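Local coordinates for protein endonuclease 8-like L720 (Acanthamoeba polyphaga mimivirus, PDB 4MB7) that is an endonuclease VIII-like protein that combines a beta-sheet-rich N-terminal part, a helical H2TH domain and a zinc-bound C-terminal hairpin, at residues T126-A129 with I130-I134; T266-P269 with V270-L273; R5-I8 with T9-I13. All coordinates share one frame; numbering follows the deposited sequence.

Interaction 1 (T126-A129 with I130-I134); sequences TRQA and IMDSI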
ATOM      1  N   THR A 126      -2.859  17.803  -8.775  1.00 18.90           N
ATOM      2  CA  THR A 126      -3.866  16.794  -8.484  1.00 19.78           C
ATOM      3  C   THR A 126      -4.098  15.910  -9.703  1.00 22.05           C
ATOM      4  O   THR A 126      -4.236  14.693  -9.582  1.00 18.98           O
ATOM      5  CB  THR A 126      -5.195  17.448  -8.063  1.00 21.32           C
ATOM      6  OG1 THR A 126      -4.948  18.382  -7.006  1.00 22.34           O
ATOM      7  CG2 THR A 126      -6.184  16.394  -7.591  1.00 24.83           C
ATOM      8  N   ARG A 127      -4.126  16.533 -10.877  1.00 19.22           N
ATOM      9  CA  ARG A 127      -4.298  15.811 -12.133  1.00 20.38           C
ATOM     10  C   ARG A 127      -3.161  14.821 -12.376  1.00 24.29           C
ATOM     11  O   ARG A 127      -3.395  13.672 -12.751  1.00 19.77           O
ATOM     12  CB  ARG A 127      -4.396  16.793 -13.305  1.00 22.56           C
ATOM     13  CG  ARG A 127      -4.510  16.129 -14.668  1.00 30.34           C
ATOM     14  CD  ARG A 127      -4.765  17.155 -15.763  1.00 33.69           C
ATOM     15  NE  ARG A 127      -5.082  16.524 -17.041  1.00 48.32           N
ATOM     16  CZ  ARG A 127      -6.308  16.183 -17.423  1.00 54.01           C
ATOM     17  NH1 ARG A 127      -7.343  16.411 -16.626  1.00 53.37           N
ATOM     18  NH2 ARG A 127      -6.501  15.613 -18.605  1.00 70.86           N
ATOM     19  N   GLN A 128      -1.931  15.274 -12.157  1.00 18.79           N
ATOM     20  CA  GLN A 128      -0.753  14.433 -12.360  1.00 20.10           C
ATOM     21  C   GLN A 128      -0.714  13.258 -11.383  1.00 23.18           C
ATOM     22  O   GLN A 128      -0.246  12.168 -11.725  1.00 18.75           O
ATOM     23  CB  GLN A 128       0.525  15.264 -12.235  1.00 19.31           C
ATOM     24  CG  GLN A 128       1.792  14.500 -12.586  1.00 27.80           C
ATOM     25  CD  GLN A 128       1.850  14.117 -14.051  1.00 31.35           C
ATOM     26  OE1 GLN A 128       1.488  14.904 -14.923  1.00 39.72           O
ATOM     27  NE2 GLN A 128       2.298  12.897 -14.328  1.00 31.96           N
ATOM     28  N   ALA A 129      -1.202  13.486 -10.168  1.00 20.82           N
ATOM     29  CA  ALA A 129      -1.258  12.437  -9.149  1.00 24.65           C
ATOM     30  C   ALA A 129      -2.092  11.244  -9.613  1.00 23.67           C
ATOM     31  O   ALA A 129      -1.719  10.090  -9.394  1.00 20.03           O
ATOM     32  CB  ALA A 129      -1.803  12.995  -7.843  1.00 18.07           C
ATOM     33  N   ILE A 130      -3.219  11.529 -10.256  1.00 18.21           N
ATOM     34  CA  ILE A 130      -4.086  10.478 -10.788  1.00 19.58           C
ATOM     35  C   ILE A 130      -3.423   9.753 -11.961  1.00 25.00           C
ATOM     36  O   ILE A 130      -3.498   8.528 -12.068  1.00 21.52           O
ATOM     37  CB  ILE A 130      -5.462  11.042 -11.204  1.00 18.97           C
ATOM     38  CG1 ILE A 130      -6.185  11.613  -9.981  1.00 25.79           C
ATOM     39  CG2 ILE A 130      -6.313   9.967 -11.866  1.00 28.62           C
ATOM     40  CD1 ILE A 130      -7.535  12.223 -10.290  1.00 26.39           C
ATOM     41  N   MET A 131      -2.760  10.509 -12.831  1.00 22.09           N
ATOM     42  CA  MET A 131      -2.058   9.926 -13.971  0.52 23.97           C
ATOM     43  C   MET A 131      -0.887   9.057 -13.517  1.00 21.35           C
ATOM     44  O   MET A 131      -0.642   7.988 -14.076  1.00 24.51           O
ATOM     45  CB  MET A 131      -1.563  11.023 -14.915  0.52 28.54           C
ATOM     46  CG  MET A 131      -0.953  10.504 -16.209  0.52 39.52           C
ATOM     47  SD  MET A 131      -2.147   9.668 -17.272  0.52 53.36           S
ATOM     48  CE  MET A 131      -1.572   7.975 -17.173  0.52 26.71           C
ATOM     49  N   ASP A 132      -0.166   9.519 -12.500  1.00 19.40           N
ATOM     50  CA  ASP A 132       0.963   8.765 -11.963  1.00 19.83           C
ATOM     51  C   ASP A 132       0.539   7.424 -11.375  1.00 20.27           C
ATOM     52  O   ASP A 132       1.281   6.445 -11.453  1.00 18.65           O
ATOM     53  CB  ASP A 132       1.688   9.567 -10.886  1.00 24.95           C
ATOM     54  CG  ASP A 132       2.553  10.670 -11.456  1.00 35.22           C
ATOM     55  OD1 ASP A 132       2.726  10.717 -12.689  1.00 27.78           O
ATOM     56  OD2 ASP A 132       3.071  11.483 -10.661  1.00 32.85           O
ATOM     57  N   SER A 133      -0.650   7.385 -10.777  1.00 19.73           N
ATOM     58  CA  SER A 133      -1.143   6.165 -10.142  1.00 22.55           C
ATOM     59  C   SER A 133      -1.252   5.031 -11.152  1.00 28.17           C
ATOM     60  O   SER A 133      -1.002   3.870 -10.825  1.00 25.16           O
ATOM     61  CB  SER A 133      -2.497   6.408  -9.469  1.00 24.25           C
ATOM     62  OG  SER A 133      -3.519   6.613 -10.427  1.00 27.00           O
ATOM     63  N   ILE A 134      -1.617   5.379 -12.382  1.00 26.02           N
ATOM     64  CA  ILE A 134      -1.726   4.408 -13.462  1.00 27.79           C
ATOM     65  C   ILE A 134      -0.360   3.818 -13.802  1.00 28.82           C
ATOM     66  O   ILE A 134      -0.231   2.616 -14.028  1.00 33.78           O
ATOM     67  CB  ILE A 134      -2.352   5.045 -14.722  1.00 39.53           C
ATOM     68  CG1 ILE A 134      -3.773   5.527 -14.420  1.00 32.39           C
ATOM     69  CG2 ILE A 134      -2.359   4.060 -15.880  1.00 35.06           C
ATOM     70  CD1 ILE A 134      -4.459   6.191 -15.596  1.00 56.23           C
TER
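Arg127 O and Gln128 O take up the N-H groups of Met131 and Asp132 in the regular i to i+4 pattern of an alpha helix, the first two turns of helix 126-136. The Met131 N to Arg127 O bond measures 3.2 Å, with its donor in the carbonyl plane. Asp132 N to Gln128 O is tighter, at 2.8 Å. Ser133 N closes the next turn on Ala129 O at 3.2 Å, whereas Ile130 N divides itself between weak bonds to Thr126 O and Arg127 O.

One side-chain bond spans the same turn: Gln128 NE2 donates to Asp132 OD1 at 2.8 Å. The Gln128 chain first leaves anti to its backbone N (chi1 -173°), then bends at chi2 (66°), which swings the amide along the helix to the carboxylate. OD1 lies nearly in the plane of the amide, yet NE2 arrives from above the carboxylate plane; the two flat groups are turned 58° apart. Asp132 OD2 has a second partner in Tyr121 OH, and this bond and the one from Gln128 restrain the carboxylate from both of its oxygens. Arg127 NH1 donates a hydrogen bond to Pro111 O, away from this turn.

The buried flank faces strands 104-109 and 116-118. Ala129 CB turns to Ile117 of strand 116-118, Ile130 lies on Leu109 and Pro111, and Thr126 also packs on Leu109. Ile130 CG1 lies beside the first turn, 3.7 Å from Thr126 O.

Interaction 2 (T266-P269 with V270-L273); sequences TWCP and VCQL. With ZN (zinc ion), chain B.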
ATOM      1  N   THR A 266      14.107  -4.550  13.173  1.00 38.74           N
ATOM      2  CA  THR A 266      14.816  -5.622  13.857  1.00 42.66           C
ATOM      3  C   THR A 266      15.732  -6.341  12.874  1.00 56.82           C
ATOM      4  O   THR A 266      15.294  -6.761  11.804  1.00 35.22           O
ATOM      5  CB  THR A 266      13.846  -6.648  14.467  1.00 35.89           C
ATOM      6  OG1 THR A 266      13.060  -6.021  15.488  1.00 44.42           O
ATOM      7  CG2 THR A 266      14.612  -7.813  15.073  1.00 39.36           C
ATOM      8  N   TRP A 267      17.004  -6.472  13.233  1.00 41.31           N
ATOM      9  CA  TRP A 267      17.954  -7.187  12.388  1.00 43.70           C
ATOM     10  C   TRP A 267      18.945  -7.989  13.218  1.00 39.98           C
ATOM     11  O   TRP A 267      19.208  -7.666  14.375  1.00 39.32           O
ATOM     12  CB  TRP A 267      18.702  -6.218  11.467  1.00 37.04           C
ATOM     13  CG  TRP A 267      19.764  -5.402  12.148  1.00 45.00           C
ATOM     14  CD1 TRP A 267      21.064  -5.761  12.362  1.00 59.89           C
ATOM     15  CD2 TRP A 267      19.621  -4.081  12.687  1.00 39.70           C
ATOM     16  NE1 TRP A 267      21.735  -4.753  13.007  1.00 51.82           N
ATOM     17  CE2 TRP A 267      20.873  -3.710  13.218  1.00 46.73           C
ATOM     18  CE3 TRP A 267      18.555  -3.178  12.777  1.00 42.06           C
ATOM     19  CZ2 TRP A 267      21.090  -2.475  13.828  1.00 50.11           C
ATOM     20  CZ3 TRP A 267      18.773  -1.953  13.384  1.00 42.48           C
ATOM     21  CH2 TRP A 267      20.030  -1.613  13.901  1.00 51.74           C
ATOM     22  N   CYS A 268      19.491  -9.040  12.616  1.00 49.44           N
ATOM     23  CA  CYS A 268      20.517  -9.843  13.264  1.00 37.46           C
ATOM     24  C   CYS A 268      21.899  -9.365  12.835  1.00 40.43           C
ATOM     25  O   CYS A 268      22.238  -9.423  11.654  1.00 37.08           O
ATOM     26  CB  CYS A 268      20.337 -11.318  12.920  1.00 37.84           C
ATOM     27  SG  CYS A 268      21.635 -12.380  13.577  1.00 38.19           S
ATOM     28  N   PRO A 269      22.702  -8.887  13.798  1.00 42.90           N
ATOM     29  CA  PRO A 269      24.035  -8.343  13.515  1.00 59.14           C
ATOM     30  C   PRO A 269      24.999  -9.417  13.021  1.00 62.73           C
ATOM     31  O   PRO A 269      26.001  -9.100  12.379  1.00 49.03           O
ATOM     32  CB  PRO A 269      24.489  -7.811  14.877  1.00 54.54           C
ATOM     33  CG  PRO A 269      23.737  -8.632  15.866  1.00 52.35           C
ATOM     34  CD  PRO A 269      22.396  -8.874  15.239  1.00 43.16           C
ATOM     35  N   VAL A 270      24.691 -10.673  13.323  1.00 41.40           N
ATOM     36  CA  VAL A 270      25.510 -11.793  12.879  1.00 35.41           C
ATOM     37  C   VAL A 270      25.124 -12.240  11.471  1.00 54.03           C
ATOM     38  O   VAL A 270      25.954 -12.240  10.562  1.00 34.08           O
ATOM     39  CB  VAL A 270      25.400 -12.988  13.845  1.00 49.59           C
ATOM     40  CG1 VAL A 270      26.207 -14.170  13.327  1.00 38.51           C
ATOM     41  CG2 VAL A 270      25.866 -12.586  15.238  1.00 42.13           C
ATOM     42  N   CYS A 271      23.859 -12.612  11.294  1.00 41.92           N
ATOM     43  CA  CYS A 271      23.371 -13.093  10.003  1.00 43.95           C
ATOM     44  C   CYS A 271      23.451 -12.020   8.925  1.00 34.44           C
ATOM     45  O   CYS A 271      23.844 -12.296   7.790  1.00 39.09           O
ATOM     46  CB  CYS A 271      21.934 -13.600  10.122  1.00 34.31           C
ATOM     47  SG  CYS A 271      21.735 -15.080  11.130  1.00 43.49           S
ATOM     48  N   GLN A 272      23.077 -10.798   9.285  1.00 33.63           N
ATOM     49  CA  GLN A 272      23.069  -9.690   8.340  1.00 33.91           C
ATOM     50  C   GLN A 272      24.305  -8.818   8.513  1.00 33.89           C
ATOM     51  O   GLN A 272      24.431  -8.088   9.495  1.00 57.04           O
ATOM     52  CB  GLN A 272      21.800  -8.852   8.517  1.00 33.68           C
ATOM     53  CG  GLN A 272      20.520  -9.642   8.331  1.00 33.44           C
ATOM     54  CD  GLN A 272      19.301  -8.899   8.841  1.00 38.38           C
ATOM     55  OE1 GLN A 272      18.746  -9.243   9.881  1.00 33.60           O
ATOM     56  NE2 GLN A 272      18.877  -7.877   8.108  1.00 33.52           N
ATOM     57  N   LEU A 273      25.219  -8.927   7.565  1.00 72.48           N
ATOM     58  CA  LEU A 273      26.480  -8.213   7.620  1.00 54.73           C
ATOM     59  C   LEU A 273      26.661  -7.369   6.367  1.00 81.99           C
ATOM     60  O   LEU A 273      25.678  -6.975   5.726  1.00 75.55           O
ATOM     61  CB  LEU A 273      27.640  -9.200   7.790  1.00 70.61           C
ATOM     62  CG  LEU A 273      27.968 -10.228   6.702  1.00 57.74           C
ATOM     63  CD1 LEU A 273      26.790 -11.076   6.270  1.00 41.55           C
ATOM     64  CD2 LEU A 273      28.607  -9.562   5.502  1.00 92.43           C
TER
HETATM   65 ZN    ZN B 301      21.131 -14.572  13.336  1.00 37.23          ZN
HETATM   66  O   HOH W   1      16.172  -7.083   8.972  1.00 28.96           O
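The Cys268 thiolate sulfur serves two partners at once: it binds zinc at 2.3 Å and accepts the backbone N-H of Cys271, SG to N being 3.2 Å apart in an almost straight bond (173°). This is the CxxC turn of a zinc finger, Cys268-Pro269-Val270-Cys271, which follows strand 263-267 of the two-stranded hairpin. Cys271 SG is the second ligand here, also 2.3 Å from the zinc, and Cys247 and His251 complete the site. The N-H of Cys271 would probably draw some negative charge from the Cys268 sulfur. The two cysteines reach the metal by different rotations: Cys268 SG stands anti to its backbone N (chi1 176°), while Cys271 SG lies beside its own (chi1 -67°).

After the turn Gln272 folds back and grips Cys268, at the start of the turn, with both its backbone and its side chain. Its backbone N donates to Cys268 O at 2.9 Å, and its side-chain OE1 accepts from Cys268 N at 2.8 Å, the N-H coming from above the amide carbonyl plane and missing the lone-pair directions. An extended chain beyond CG carries the amide to that position. NE2 continues to Ile194 O and to a water that donates to Thr266 O, which links the amide to the strand and fixes both its ends. Trp267 sends its ring toward strand 254-258, leaving its CB 3.4 Å from Gln272 OE1.

Interaction 3 (R5-I8 with T9-I13); sequences RIRI and TYEKI. With SO4 (sulfate ion), chain C.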
ATOM      1  N   ARG A   5      -1.996  -6.450   1.448  1.00 19.33           N
ATOM      2  CA  ARG A   5      -3.268  -6.115   2.091  1.00 18.63           C
ATOM      3  C   ARG A   5      -4.085  -5.109   1.276  1.00 21.55           C
ATOM      4  O   ARG A   5      -5.316  -5.134   1.301  1.00 16.90           O
ATOM      5  CB  ARG A   5      -3.034  -5.595   3.512  1.00 18.54           C
ATOM      6  CG  ARG A   5      -4.302  -5.233   4.277  1.00 28.70           C
ATOM      7  CD  ARG A   5      -5.297  -6.386   4.312  1.00 42.31           C
ATOM      8  NE  ARG A   5      -4.692  -7.630   4.781  1.00 33.68           N
ATOM      9  CZ  ARG A   5      -5.379  -8.726   5.088  1.00 53.71           C
ATOM     10  NH1 ARG A   5      -6.701  -8.734   4.984  1.00 35.33           N
ATOM     11  NH2 ARG A   5      -4.744  -9.812   5.506  1.00 52.34           N
ATOM     12  N   ILE A   6      -3.401  -4.228   0.553  1.00 17.21           N
ATOM     13  CA  ILE A   6      -4.086  -3.263  -0.301  1.00 21.17           C
ATOM     14  C   ILE A   6      -4.810  -3.979  -1.442  1.00 20.91           C
ATOM     15  O   ILE A   6      -5.977  -3.697  -1.722  1.00 17.23           O
ATOM     16  CB  ILE A   6      -3.121  -2.198  -0.866  1.00 21.24           C
ATOM     17  CG1 ILE A   6      -2.567  -1.324   0.259  1.00 24.23           C
ATOM     18  CG2 ILE A   6      -3.826  -1.324  -1.885  1.00 19.72           C
ATOM     19  CD1 ILE A   6      -1.209  -1.749   0.749  1.00 22.63           C
ATOM     20  N   ARG A   7      -4.114  -4.911  -2.091  1.00 16.07           N
ATOM     21  CA  ARG A   7      -4.717  -5.726  -3.141  1.00 16.23           C
ATOM     22  C   ARG A   7      -5.902  -6.523  -2.610  1.00 16.64           C
ATOM     23  O   ARG A   7      -6.953  -6.599  -3.251  1.00 16.32           O
ATOM     24  CB  ARG A   7      -3.688  -6.685  -3.745  1.00 18.24           C
ATOM     25  CG  ARG A   7      -4.310  -7.746  -4.643  1.00 20.68           C
ATOM     26  CD  ARG A   7      -3.257  -8.611  -5.311  1.00 22.79           C
ATOM     27  NE  ARG A   7      -3.839  -9.814  -5.898  1.00 28.34           N
ATOM     28  CZ  ARG A   7      -3.339 -10.451  -6.951  1.00 50.71           C
ATOM     29  NH1 ARG A   7      -2.247  -9.995  -7.549  1.00 46.00           N
ATOM     30  NH2 ARG A   7      -3.937 -11.541  -7.412  1.00 32.85           N
ATOM     31  N   ILE A   8      -5.724  -7.112  -1.433  1.00 17.20           N
ATOM     32  CA  ILE A   8      -6.774  -7.896  -0.787  1.00 19.38           C
ATOM     33  C   ILE A   8      -8.025  -7.055  -0.537  1.00 20.82           C
ATOM     34  O   ILE A   8      -9.146  -7.499  -0.794  1.00 19.36           O
ATOM     35  CB  ILE A   8      -6.269  -8.512   0.537  1.00 18.67           C
ATOM     36  CG1 ILE A   8      -5.228  -9.598   0.249  1.00 20.96           C
ATOM     37  CG2 ILE A   8      -7.424  -9.082   1.346  1.00 18.94           C
ATOM     38  CD1 ILE A   8      -4.494 -10.093   1.480  1.00 30.18           C
ATOM     39  N   THR A   9      -7.824  -5.839  -0.040  1.00 17.27           N
ATOM     40  CA  THR A   9      -8.930  -4.917   0.201  1.00 17.29           C
ATOM     41  C   THR A   9      -9.619  -4.573  -1.113  1.00 23.49           C
ATOM     42  O   THR A   9     -10.847  -4.571  -1.200  1.00 17.15           O
ATOM     43  CB  THR A   9      -8.442  -3.623   0.878  1.00 19.85           C
ATOM     44  OG1 THR A   9      -7.821  -3.943   2.127  1.00 22.78           O
ATOM     45  CG2 THR A   9      -9.608  -2.666   1.127  1.00 18.31           C
ATOM     46  N   TYR A  10      -8.813  -4.297  -2.133  1.00 20.56           N
ATOM     47  CA  TYR A  10      -9.312  -4.014  -3.474  1.00 24.33           C
ATOM     48  C   TYR A  10     -10.169  -5.154  -4.026  1.00 26.27           C
ATOM     49  O   TYR A  10     -11.253  -4.923  -4.562  1.00 20.54           O
ATOM     50  CB  TYR A  10      -8.139  -3.721  -4.416  1.00 20.99           C
ATOM     51  CG  TYR A  10      -8.447  -3.912  -5.883  1.00 20.36           C
ATOM     52  CD1 TYR A  10      -9.208  -2.985  -6.580  1.00 22.08           C
ATOM     53  CD2 TYR A  10      -7.955  -5.012  -6.577  1.00 16.30           C
ATOM     54  CE1 TYR A  10      -9.487  -3.155  -7.926  1.00 18.81           C
ATOM     55  CE2 TYR A  10      -8.227  -5.191  -7.920  1.00 25.41           C
ATOM     56  CZ  TYR A  10      -8.993  -4.259  -8.589  1.00 30.55           C
ATOM     57  OH  TYR A  10      -9.264  -4.431  -9.927  1.00 25.83           O
ATOM     58  N   GLU A  11      -9.684  -6.383  -3.883  1.00 15.97           N
ATOM     59  CA  GLU A  11     -10.410  -7.546  -4.384  1.00 20.54           C
ATOM     60  C   GLU A  11     -11.732  -7.757  -3.648  1.00 22.17           C
ATOM     61  O   GLU A  11     -12.685  -8.287  -4.216  1.00 20.02           O
ATOM     62  CB  GLU A  11      -9.538  -8.804  -4.298  1.00 22.10           C
ATOM     63  CG  GLU A  11      -8.339  -8.781  -5.242  1.00 21.75           C
ATOM     64  CD  GLU A  11      -7.432  -9.985  -5.072  1.00 37.95           C
ATOM     65  OE1 GLU A  11      -7.495 -10.636  -4.008  1.00 33.09           O
ATOM     66  OE2 GLU A  11      -6.656 -10.281  -6.005  1.00 39.00           O
ATOM     67  N   LYS A  12     -11.790  -7.326  -2.392  1.00 17.14           N
ATOM     68  CA  LYS A  12     -12.995  -7.490  -1.584  1.00 24.59           C
ATOM     69  C   LYS A  12     -14.097  -6.485  -1.919  1.00 28.48           C
ATOM     70  O   LYS A  12     -15.277  -6.781  -1.751  1.00 22.03           O
ATOM     71  CB  LYS A  12     -12.665  -7.404  -0.090  1.00 20.61           C
ATOM     72  CG  LYS A  12     -12.007  -8.650   0.486  1.00 33.95           C
ATOM     73  CD  LYS A  12     -11.711  -8.474   1.968  1.00 37.10           C
ATOM     74  CE  LYS A  12     -11.054  -9.710   2.560  1.00 38.42           C
ATOM     75  NZ  LYS A  12     -10.740  -9.530   4.005  1.00 50.48           N
ATOM     76  N   ILE A  13     -13.721  -5.300  -2.389  1.00 21.31           N
ATOM     77  CA  ILE A  13     -14.699  -4.228  -2.567  1.00 19.51           C
ATOM     78  C   ILE A  13     -14.989  -3.860  -4.022  1.00 21.06           C
ATOM     79  O   ILE A  13     -15.931  -3.117  -4.298  1.00 20.79           O
ATOM     80  CB  ILE A  13     -14.271  -2.949  -1.818  1.00 19.24           C
ATOM     81  CG1 ILE A  13     -13.017  -2.354  -2.462  1.00 21.61           C
ATOM     82  CG2 ILE A  13     -14.033  -3.245  -0.345  1.00 24.01           C
ATOM     83  CD1 ILE A  13     -12.384  -1.243  -1.654  1.00 24.30           C
TER
HETATM   84  S   SO4 C 302      -8.279 -11.967   6.693  0.60 64.13           S
HETATM   85  O1  SO4 C 302      -8.744 -13.351   6.484  0.60 39.16           O
HETATM   86  O2  SO4 C 302      -8.829 -11.484   7.971  0.60 59.74           O
HETATM   87  O3  SO4 C 302      -6.804 -11.976   6.769  0.60 48.80           O
HETATM   88  O4  SO4 C 302      -8.759 -11.108   5.600  0.60 33.17           O
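Arg5 O is gripped twice by Thr9, by its backbone N and by its hydroxyl OG1, each at 2.9 Å and from opposite faces of the carbonyl plane. With chi1 at -59°, OG1 lies beside the Thr9 backbone N and curls back over the preceding turn.

On another flank, Arg7 NE and Glu11 OE2 form a salt bridge at 2.9 Å. A weak second bond runs from Arg7 NH2 to the same oxygen. The guanidinium and carboxylate planes stand 72° apart, and NE meets OE2 from above the carboxylate plane, so this is not the flat, two-pronged pairing. Arg7 NH1 goes on to Ser142 O, and Tyr223 OH holds the other carboxylate oxygen, Glu11 OE1.

The Arg5-Thr9 and Arg7-Glu11 pairs are each spaced i to i+4 along the N-terminal alpha helix 5-13, which lies with Ile6 and Thr9 on strand 50-56 and with Ile8 on Tyr223 and Tyr226 of helix 205-230.

Arg5 bends at chi2 and chi3 and brings its guanidinium to the sulfate ion: NH1 donates to O4 and NH2 to O3, both at 3.2 Å. Lys12 runs extended beside Ile8 and gives NZ to the same O4 at 3.0 Å. Arg229 NH2 joins them round the anion. Ile8 CD1 sits over the centre of one face of the Arg5 guanidinium, 3.9 Å above its plane.

Overall arrangement
All three interactions are local and follow one another along the chain in the order 3, 1, 2. Interactions 1 and 3, both within single helices, belong to the beta-rich part, their centres 20 Å apart and their nearest atoms about 11 Å. Both meet strand 40-47, interaction 1 through Trp45 and interaction 3 through Trp44 and Phe46. Interaction 2 lies on the opposite side of the chain's centre from interaction 1, 39 Å between centres, and its centre is 33 Å from that of interaction 3. Of the three, interaction 2 holds two of the four zinc ligands and interaction 3 meets the sulfate ion. Helix 205-230 touches interaction 3, whereas helix 182-191 packs against interaction 2.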